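Long-range contacts in putative nucleoside-diphosphate-sugar epimerase (Staphylococcus aureus subsp. aureus, PDB 3E48), which is of unknown function but probably binds a dinucleotide cofactor through a Rossmann-type domain and may act on a nucleotide-linked sugar: residues I101-Y106 / S118-Y123; Y107-N112 / Y137-M142. One frame throughout, in Å; residues are numbered along the deposited sequence.

Contact 1: residues I101-Y106 / S118-Y123; sequences IIFIGY and SPYFGY
Phe-103 on strand 101-106 is the first residue to reach helix 118-123. Its CB is directed at the helix, and CG, anti to the backbone N (chi1 -170°), carries the ring on toward Tyr-120. The rim of the ring points at the helix, and CZ lies 3.6 Å from Tyr-120 OH, near the plane of the Phe-103 ring. Tyr-120 thus comes to this rim with its hydroxyl end. Phe-103 CE2 also comes within 4.4 Å of Phe-121 CD1, an edge contact for both rings. Gly-105 has no side chain, and its CA approaches Phe-121 CE1 to 3.7 Å. The backbone N and CB of Tyr-106 lie over one face of the Phe-121 ring; its own ring leads away. The N is 3.4 Å from Phe-121 CE1, offset toward the rim. The CB makes a CH-pi contact, 3.8 Å from the centroid of the Phe-121 ring and 23° off the normal. The opposite face of that ring carries Tyr-120 CD2, over its centre. Phe-121 is thus sandwiched between its helix neighbour and the strand end. The contact joins strand and helix of a beta-alpha-beta unit. It is buried and has no hydrogen bond across it, so it rests on aromatic and backbone packing.

Contact 2: residues Y107-N112 / Y137-M142; sequences YADQHN and YVRMAM
Tyr-137 meets Asp-109 through a water. The water donates to Asp-109 OD2 and accepts from Tyr-137 OH, at 2.7 Å from each of these oxygens. Arg-139 forms a side-on salt bridge with Asp-109. Its NE donates to Asp-109 OD2 at 2.9 Å and its NH2 to Asp-109 OD1 at 3.0 Å. Both oxygens are met on their syn sides, and the carboxylate and guanidinium planes are 16° apart. The Arg-139 chain bends at chi3 (68°), which turns NE out of line with the chain before it. NH2 also bonds Gln-257 OE1, so the guanidinium is held by two residues. Asp-109 O bonds Arg-126 NE of the second subunit. The Met-140 carbonyl accepts from Tyr-107 N at 2.9 Å. At Ala-141, CA sits over the centre of the Tyr-107 ring, 3.5 Å from the centroid and almost on the normal, a CH-pi contact. Met-142, a selenomethionine, puts CB 3.6 Å from Tyr-107 OH. The segment 107-112 follows strand 100-106 and precedes helix 118-131. It packs against the C-terminal end of strand 134-143, which pairs in parallel with strands 100-106, 168-172 and 194-203.

In the fold
Contacts 1 and 2 are centred about 8 Å apart, and each takes one of two neighbouring parallel strands, 100-106 and 134-143. Gly-105 ties them. Its N lies 2.8 Å from Val-138 O and its O lies 2.8 Å from Met-140 N, both probable hydrogen bonds. Phe-103 CD2 packs at 3.3 Å on Tyr-137 CE2, with the ring planes nearly parallel. Contact 1 sets helix 118-131 on strand 100-106. Contact 2 sets the connection between those two elements on strand 134-143. Their segments therefore alternate along the chain. Both belong to the NAD(P)H-binding Rossmann-type part of the chain, and both touch the second subunit. A cofactor site near these strand ends would be expected by analogy, though its residues are not identified.

Contact 1: residues I101-Y106 / S118-Y123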
ATOM      1  N   ILE B 101      17.780  -1.479  -5.967  1.00  4.42           N
ATOM      2  CA  ILE B 101      16.607  -1.806  -6.761  1.00  4.31           C
ATOM      3  C   ILE B 101      15.916  -0.524  -7.213  1.00  5.55           C
ATOM      4  O   ILE B 101      15.647   0.358  -6.403  1.00  6.16           O
ATOM      5  CB  ILE B 101      15.572  -2.634  -5.954  1.00  7.75           C
ATOM      6  CG1 ILE B 101      16.128  -4.031  -5.651  1.00  9.19           C
ATOM      7  CG2 ILE B 101      14.262  -2.733  -6.740  1.00  8.02           C
ATOM      8  CD1 ILE B 101      15.282  -4.830  -4.662  1.00  9.80           C
ATOM      9  N   ILE B 102      15.665  -0.413  -8.512  1.00  7.21           N
ATOM     10  CA  ILE B 102      14.945   0.733  -9.048  1.00  6.35           C
ATOM     11  C   ILE B 102      13.590   0.124  -9.391  1.00  6.39           C
ATOM     12  O   ILE B 102      13.493  -0.720 -10.280  1.00  7.76           O
ATOM     13  CB  ILE B 102      15.624   1.301 -10.315  1.00  6.85           C
ATOM     14  CG1 ILE B 102      17.026   1.811  -9.960  1.00  7.98           C
ATOM     15  CG2 ILE B 102      14.772   2.430 -10.903  1.00  9.70           C
ATOM     16  CD1 ILE B 102      17.846   2.319 -11.146  1.00  7.18           C
ATOM     17  N   PHE B 103      12.554   0.529  -8.663  1.00  5.48           N
ATOM     18  CA  PHE B 103      11.213  -0.019  -8.863  1.00  5.83           C
ATOM     19  C   PHE B 103      10.325   0.939  -9.641  1.00  5.87           C
ATOM     20  O   PHE B 103      10.171   2.095  -9.260  1.00  6.54           O
ATOM     21  CB  PHE B 103      10.575  -0.327  -7.504  1.00  5.35           C
ATOM     22  CG  PHE B 103       9.293  -1.106  -7.590  1.00  6.35           C
ATOM     23  CD1 PHE B 103       9.287  -2.484  -7.409  1.00  7.87           C
ATOM     24  CD2 PHE B 103       8.091  -0.461  -7.848  1.00  5.80           C
ATOM     25  CE1 PHE B 103       8.095  -3.216  -7.483  1.00  7.47           C
ATOM     26  CE2 PHE B 103       6.888  -1.184  -7.926  1.00  8.12           C
ATOM     27  CZ  PHE B 103       6.895  -2.562  -7.742  1.00  3.72           C
ATOM     28  N   ILE B 104       9.746   0.455 -10.736  1.00  4.02           N
ATOM     29  CA  ILE B 104       8.872   1.279 -11.570  1.00  8.55           C
ATOM     30  C   ILE B 104       7.407   1.071 -11.180  1.00  8.98           C
ATOM     31  O   ILE B 104       6.772   0.120 -11.632  1.00  8.85           O
ATOM     32  CB  ILE B 104       9.030   0.927 -13.060  1.00  8.38           C
ATOM     33  CG1 ILE B 104      10.508   1.003 -13.464  1.00 11.98           C
ATOM     34  CG2 ILE B 104       8.179   1.873 -13.905  1.00 12.65           C
ATOM     35  CD1 ILE B 104      11.141   2.359 -13.269  1.00 18.55           C
ATOM     36  N   GLY B 105       6.876   1.971 -10.357  1.00  6.20           N
ATOM     37  CA  GLY B 105       5.499   1.851  -9.917  1.00  7.93           C
ATOM     38  C   GLY B 105       4.544   2.829 -10.572  1.00 10.29           C
ATOM     39  O   GLY B 105       4.967   3.807 -11.186  1.00 13.44           O
ATOM     40  N   TYR B 106       3.249   2.563 -10.432  1.00 11.87           N
ATOM     41  CA  TYR B 106       2.202   3.406 -11.009  1.00  9.28           C
ATOM     42  C   TYR B 106       1.740   4.440  -9.979  1.00  9.14           C
ATOM     43  O   TYR B 106       1.685   4.142  -8.788  1.00  9.77           O
ATOM     44  CB  TYR B 106       1.035   2.518 -11.443  1.00  9.09           C
ATOM     45  CG  TYR B 106      -0.011   3.206 -12.287  1.00  6.98           C
ATOM     46  CD1 TYR B 106       0.355   4.010 -13.370  1.00  9.11           C
ATOM     47  CD2 TYR B 106      -1.369   3.018 -12.032  1.00 10.74           C
ATOM     48  CE1 TYR B 106      -0.604   4.608 -14.180  1.00 11.67           C
ATOM     49  CE2 TYR B 106      -2.337   3.609 -12.839  1.00 10.85           C
ATOM     50  CZ  TYR B 106      -1.946   4.403 -13.912  1.00  9.67           C
ATOM     51  OH  TYR B 106      -2.897   4.987 -14.713  1.00 16.80           O
ATOM     52  N   SER B 118      -4.096  -0.568  -6.629  1.00  6.84           N
ATOM     53  CA  SER B 118      -3.452   0.277  -5.626  1.00  4.92           C
ATOM     54  C   SER B 118      -2.868  -0.536  -4.456  1.00  4.49           C
ATOM     55  O   SER B 118      -1.791  -0.213  -3.960  1.00  7.92           O
ATOM     56  CB  SER B 118      -4.413   1.362  -5.102  1.00  3.07           C
ATOM     57  OG  SER B 118      -5.436   0.824  -4.302  1.00  8.81           O
ATOM     58  N   PRO B 119      -3.555  -1.610  -4.014  1.00  5.01           N
ATOM     59  CA  PRO B 119      -3.000  -2.390  -2.901  1.00  5.91           C
ATOM     60  C   PRO B 119      -1.602  -2.922  -3.228  1.00  7.45           C
ATOM     61  O   PRO B 119      -0.705  -2.911  -2.380  1.00  5.58           O
ATOM     62  CB  PRO B 119      -4.017  -3.517  -2.722  1.00  8.15           C
ATOM     63  CG  PRO B 119      -5.301  -2.890  -3.168  1.00  5.71           C
ATOM     64  CD  PRO B 119      -4.870  -2.144  -4.415  1.00  4.03           C
ATOM     65  N   TYR B 120      -1.422  -3.390  -4.461  1.00  7.60           N
ATOM     66  CA  TYR B 120      -0.127  -3.917  -4.883  1.00  4.80           C
ATOM     67  C   TYR B 120       0.965  -2.864  -4.797  1.00  3.47           C
ATOM     68  O   TYR B 120       2.038  -3.123  -4.255  1.00  5.77           O
ATOM     69  CB  TYR B 120      -0.188  -4.443  -6.320  1.00  5.74           C
ATOM     70  CG  TYR B 120       1.178  -4.750  -6.908  1.00  4.61           C
ATOM     71  CD1 TYR B 120       1.852  -5.930  -6.585  1.00  6.70           C
ATOM     72  CD2 TYR B 120       1.811  -3.844  -7.766  1.00  9.32           C
ATOM     73  CE1 TYR B 120       3.119  -6.204  -7.101  1.00  6.20           C
ATOM     74  CE2 TYR B 120       3.082  -4.109  -8.285  1.00  5.59           C
ATOM     75  CZ  TYR B 120       3.726  -5.290  -7.948  1.00  4.53           C
ATOM     76  OH  TYR B 120       4.977  -5.571  -8.466  1.00  8.99           O
ATOM     77  N   PHE B 121       0.698  -1.676  -5.324  1.00  7.15           N
ATOM     78  CA  PHE B 121       1.708  -0.625  -5.309  1.00  4.53           C
ATOM     79  C   PHE B 121       1.981  -0.093  -3.914  1.00  7.97           C
ATOM     80  O   PHE B 121       3.121   0.240  -3.586  1.00  7.12           O
ATOM     81  CB  PHE B 121       1.309   0.487  -6.277  1.00  6.76           C
ATOM     82  CG  PHE B 121       1.401   0.068  -7.714  1.00  6.92           C
ATOM     83  CD1 PHE B 121       2.644  -0.188  -8.291  1.00  5.17           C
ATOM     84  CD2 PHE B 121       0.255  -0.133  -8.471  1.00  6.60           C
ATOM     85  CE1 PHE B 121       2.747  -0.645  -9.605  1.00  6.42           C
ATOM     86  CE2 PHE B 121       0.340  -0.591  -9.790  1.00 10.24           C
ATOM     87  CZ  PHE B 121       1.591  -0.848 -10.357  1.00 10.82           C
ATOM     88  N   GLY B 122       0.948  -0.014  -3.083  1.00  5.18           N
ATOM     89  CA  GLY B 122       1.169   0.440  -1.725  1.00  6.15           C
ATOM     90  C   GLY B 122       2.029  -0.586  -1.007  1.00  8.44           C
ATOM     91  O   GLY B 122       2.951  -0.239  -0.272  1.00  6.42           O
ATOM     92  N   TYR B 123       1.723  -1.862  -1.225  1.00  5.86           N
ATOM     93  CA  TYR B 123       2.460  -2.951  -0.603  1.00  3.95           C
ATOM     94  C   TYR B 123       3.915  -2.994  -1.056  1.00  5.67           C
ATOM     95  O   TYR B 123       4.819  -3.169  -0.238  1.00  6.04           O
ATOM     96  CB  TYR B 123       1.765  -4.272  -0.929  1.00  6.87           C
ATOM     97  CG  TYR B 123       2.324  -5.492  -0.234  1.00  5.55           C
ATOM     98  CD1 TYR B 123       3.449  -6.157  -0.732  1.00  9.86           C
ATOM     99  CD2 TYR B 123       1.684  -6.023   0.888  1.00  7.16           C
ATOM    100  CE1 TYR B 123       3.917  -7.330  -0.131  1.00  6.13           C
ATOM    101  CE2 TYR B 123       2.142  -7.187   1.493  1.00  8.98           C
ATOM    102  CZ  TYR B 123       3.253  -7.838   0.979  1.00  9.42           C
ATOM    103  OH  TYR B 123       3.671  -9.008   1.569  1.00 10.31           O
TER

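Contact 2: residues Y107-N112 / Y137-M142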
ATOM      1  N   TYR B 107       1.385   5.641 -10.437  1.00  5.18           N
ATOM      2  CA  TYR B 107       0.975   6.709  -9.525  1.00  4.45           C
ATOM      3  C   TYR B 107      -0.392   6.587  -8.841  1.00  8.89           C
ATOM      4  O   TYR B 107      -0.712   7.394  -7.971  1.00  7.05           O
ATOM      5  CB  TYR B 107       1.079   8.082 -10.214  1.00  4.09           C
ATOM      6  CG  TYR B 107       0.030   8.435 -11.261  1.00  4.74           C
ATOM      7  CD1 TYR B 107      -0.216   9.772 -11.577  1.00  6.84           C
ATOM      8  CD2 TYR B 107      -0.673   7.458 -11.963  1.00  5.50           C
ATOM      9  CE1 TYR B 107      -1.135  10.132 -12.566  1.00  9.39           C
ATOM     10  CE2 TYR B 107      -1.597   7.811 -12.962  1.00  8.88           C
ATOM     11  CZ  TYR B 107      -1.821   9.150 -13.254  1.00  7.01           C
ATOM     12  OH  TYR B 107      -2.733   9.499 -14.229  1.00  7.21           O
ATOM     13  N   ALA B 108      -1.189   5.593  -9.216  1.00  5.68           N
ATOM     14  CA  ALA B 108      -2.508   5.402  -8.599  1.00  4.47           C
ATOM     15  C   ALA B 108      -2.287   4.506  -7.389  1.00  8.73           C
ATOM     16  O   ALA B 108      -2.699   3.344  -7.372  1.00  8.58           O
ATOM     17  CB  ALA B 108      -3.459   4.740  -9.591  1.00  5.87           C
ATOM     18  N   ASP B 109      -1.643   5.068  -6.369  1.00  7.73           N
ATOM     19  CA  ASP B 109      -1.287   4.298  -5.187  1.00  5.34           C
ATOM     20  C   ASP B 109      -1.560   4.921  -3.816  1.00  7.01           C
ATOM     21  O   ASP B 109      -0.996   4.470  -2.819  1.00  6.72           O
ATOM     22  CB  ASP B 109       0.201   3.937  -5.274  1.00  7.82           C
ATOM     23  CG  ASP B 109       1.107   5.159  -5.229  1.00 12.36           C
ATOM     24  OD1 ASP B 109       0.598   6.302  -5.150  1.00  7.47           O
ATOM     25  OD2 ASP B 109       2.347   4.981  -5.279  1.00 11.20           O
ATOM     26  N   GLN B 110      -2.411   5.942  -3.747  1.00  7.57           N
ATOM     27  CA  GLN B 110      -2.702   6.566  -2.457  1.00 10.04           C
ATOM     28  C   GLN B 110      -3.511   5.624  -1.572  1.00  8.73           C
ATOM     29  O   GLN B 110      -4.133   4.683  -2.061  1.00  6.90           O
ATOM     30  CB  GLN B 110      -3.457   7.884  -2.644  1.00  6.70           C
ATOM     31  CG  GLN B 110      -2.704   8.901  -3.503  1.00  7.76           C
ATOM     32  CD  GLN B 110      -3.221   8.950  -4.931  1.00 11.08           C
ATOM     33  OE1 GLN B 110      -3.515   7.913  -5.532  1.00  7.87           O
ATOM     34  NE2 GLN B 110      -3.324  10.159  -5.487  1.00  7.63           N
ATOM     35  N   HIS B 111      -3.507   5.883  -0.268  1.00  7.15           N
ATOM     36  CA  HIS B 111      -4.230   5.029   0.672  1.00  7.08           C
ATOM     37  C   HIS B 111      -5.716   4.909   0.355  1.00  8.03           C
ATOM     38  O   HIS B 111      -6.352   3.912   0.710  1.00 10.15           O
ATOM     39  CB  HIS B 111      -4.064   5.547   2.105  1.00 13.24           C
ATOM     40  CG  HIS B 111      -4.743   6.858   2.356  1.00 13.12           C
ATOM     41  ND1 HIS B 111      -4.153   8.070   2.075  1.00 19.58           N
ATOM     42  CD2 HIS B 111      -5.971   7.142   2.851  1.00 14.17           C
ATOM     43  CE1 HIS B 111      -4.986   9.046   2.389  1.00 16.64           C
ATOM     44  NE2 HIS B 111      -6.096   8.511   2.861  1.00 15.42           N
ATOM     45  N   ASN B 112      -6.267   5.925  -0.305  1.00  9.71           N
ATOM     46  CA  ASN B 112      -7.686   5.926  -0.657  1.00  9.99           C
ATOM     47  C   ASN B 112      -7.934   5.873  -2.164  1.00 12.08           C
ATOM     48  O   ASN B 112      -8.977   6.315  -2.648  1.00 10.70           O
ATOM     49  CB  ASN B 112      -8.376   7.159  -0.055  1.00 10.73           C
ATOM     50  CG  ASN B 112      -7.852   8.467  -0.625  1.00 12.16           C
ATOM     51  OD1 ASN B 112      -6.730   8.541  -1.122  1.00 11.01           O
ATOM     52  ND2 ASN B 112      -8.664   9.517  -0.536  1.00 17.35           N
ATOM     53  N   TYR B 137      12.360   4.545  -5.819  1.00  5.76           N
ATOM     54  CA  TYR B 137      10.986   4.273  -6.215  1.00  9.31           C
ATOM     55  C   TYR B 137      10.534   5.319  -7.231  1.00  7.97           C
ATOM     56  O   TYR B 137      10.431   6.510  -6.924  1.00  8.17           O
ATOM     57  CB  TYR B 137      10.087   4.265  -4.974  1.00  5.87           C
ATOM     58  CG  TYR B 137       8.785   3.531  -5.182  1.00  6.73           C
ATOM     59  CD1 TYR B 137       7.670   4.182  -5.704  1.00  7.57           C
ATOM     60  CD2 TYR B 137       8.687   2.165  -4.916  1.00  6.84           C
ATOM     61  CE1 TYR B 137       6.485   3.488  -5.965  1.00  9.78           C
ATOM     62  CE2 TYR B 137       7.508   1.461  -5.174  1.00  6.35           C
ATOM     63  CZ  TYR B 137       6.415   2.131  -5.700  1.00  8.82           C
ATOM     64  OH  TYR B 137       5.252   1.451  -5.971  1.00 10.60           O
ATOM     65  N   VAL B 138      10.285   4.859  -8.452  1.00  5.54           N
ATOM     66  CA  VAL B 138       9.878   5.736  -9.541  1.00  5.55           C
ATOM     67  C   VAL B 138       8.405   5.549  -9.858  1.00  7.80           C
ATOM     68  O   VAL B 138       7.999   4.485 -10.302  1.00 12.61           O
ATOM     69  CB  VAL B 138      10.699   5.432 -10.813  1.00  8.62           C
ATOM     70  CG1 VAL B 138      10.314   6.394 -11.931  1.00 12.14           C
ATOM     71  CG2 VAL B 138      12.184   5.523 -10.500  1.00 10.64           C
ATOM     72  N   ARG B 139       7.595   6.575  -9.630  1.00  4.49           N
ATOM     73  CA  ARG B 139       6.173   6.463  -9.922  1.00  7.76           C
ATOM     74  C   ARG B 139       5.896   7.104 -11.277  1.00  9.48           C
ATOM     75  O   ARG B 139       6.424   8.171 -11.582  1.00 14.28           O
ATOM     76  CB  ARG B 139       5.360   7.135  -8.807  1.00  8.84           C
ATOM     77  CG  ARG B 139       5.482   6.388  -7.479  1.00  7.17           C
ATOM     78  CD  ARG B 139       5.009   7.202  -6.272  1.00  8.27           C
ATOM     79  NE  ARG B 139       3.570   7.440  -6.280  1.00  8.21           N
ATOM     80  CZ  ARG B 139       3.009   8.618  -6.530  1.00  8.09           C
ATOM     81  NH1 ARG B 139       3.770   9.674  -6.795  1.00  6.48           N
ATOM     82  NH2 ARG B 139       1.688   8.741  -6.513  1.00  8.40           N
HETATM   83  N   MSE B 140       5.094   6.442 -12.102  1.00  8.25           N
HETATM   84  CA  MSE B 140       4.785   6.986 -13.417  1.00  7.62           C
HETATM   85  C   MSE B 140       3.313   7.348 -13.570  1.00  9.16           C
HETATM   86  O   MSE B 140       2.442   6.741 -12.934  1.00  8.43           O
HETATM   87  CB  MSE B 140       5.189   5.985 -14.508  1.00 10.64           C
HETATM   88  CG  MSE B 140       4.376   4.705 -14.518  1.00 12.27           C
HETATM   89 SE   MSE B 140       5.091   3.356 -15.728  1.00 22.48          SE
HETATM   90  CE  MSE B 140       4.795   1.814 -14.609  1.00 15.56           C
ATOM     91  N   ALA B 141       3.045   8.347 -14.410  1.00  4.79           N
ATOM     92  CA  ALA B 141       1.678   8.784 -14.687  1.00  6.67           C
ATOM     93  C   ALA B 141       1.087   7.828 -15.728  1.00  7.91           C
ATOM     94  O   ALA B 141       1.717   6.828 -16.070  1.00  8.38           O
ATOM     95  CB  ALA B 141       1.680  10.224 -15.204  1.00  6.54           C
HETATM   96  N   MSE B 142      -0.109   8.132 -16.231  1.00  5.04           N
HETATM   97  CA  MSE B 142      -0.788   7.268 -17.203  1.00  5.02           C
HETATM   98  C   MSE B 142      -0.233   7.326 -18.632  1.00  8.55           C
HETATM   99  O   MSE B 142      -0.036   8.403 -19.185  1.00  7.79           O
HETATM  100  CB  MSE B 142      -2.290   7.596 -17.223  1.00  7.71           C
HETATM  101  CG  MSE B 142      -3.143   6.584 -17.982  1.00 11.40           C
HETATM  102 SE   MSE B 142      -5.034   7.037 -18.000  1.00 21.99          SE
HETATM  103  CE  MSE B 142      -5.435   6.806 -16.116  1.00  9.05           C
TER
HETATM  104  O   HOH W   1       3.301   3.096  -6.960  1.00  8.19           O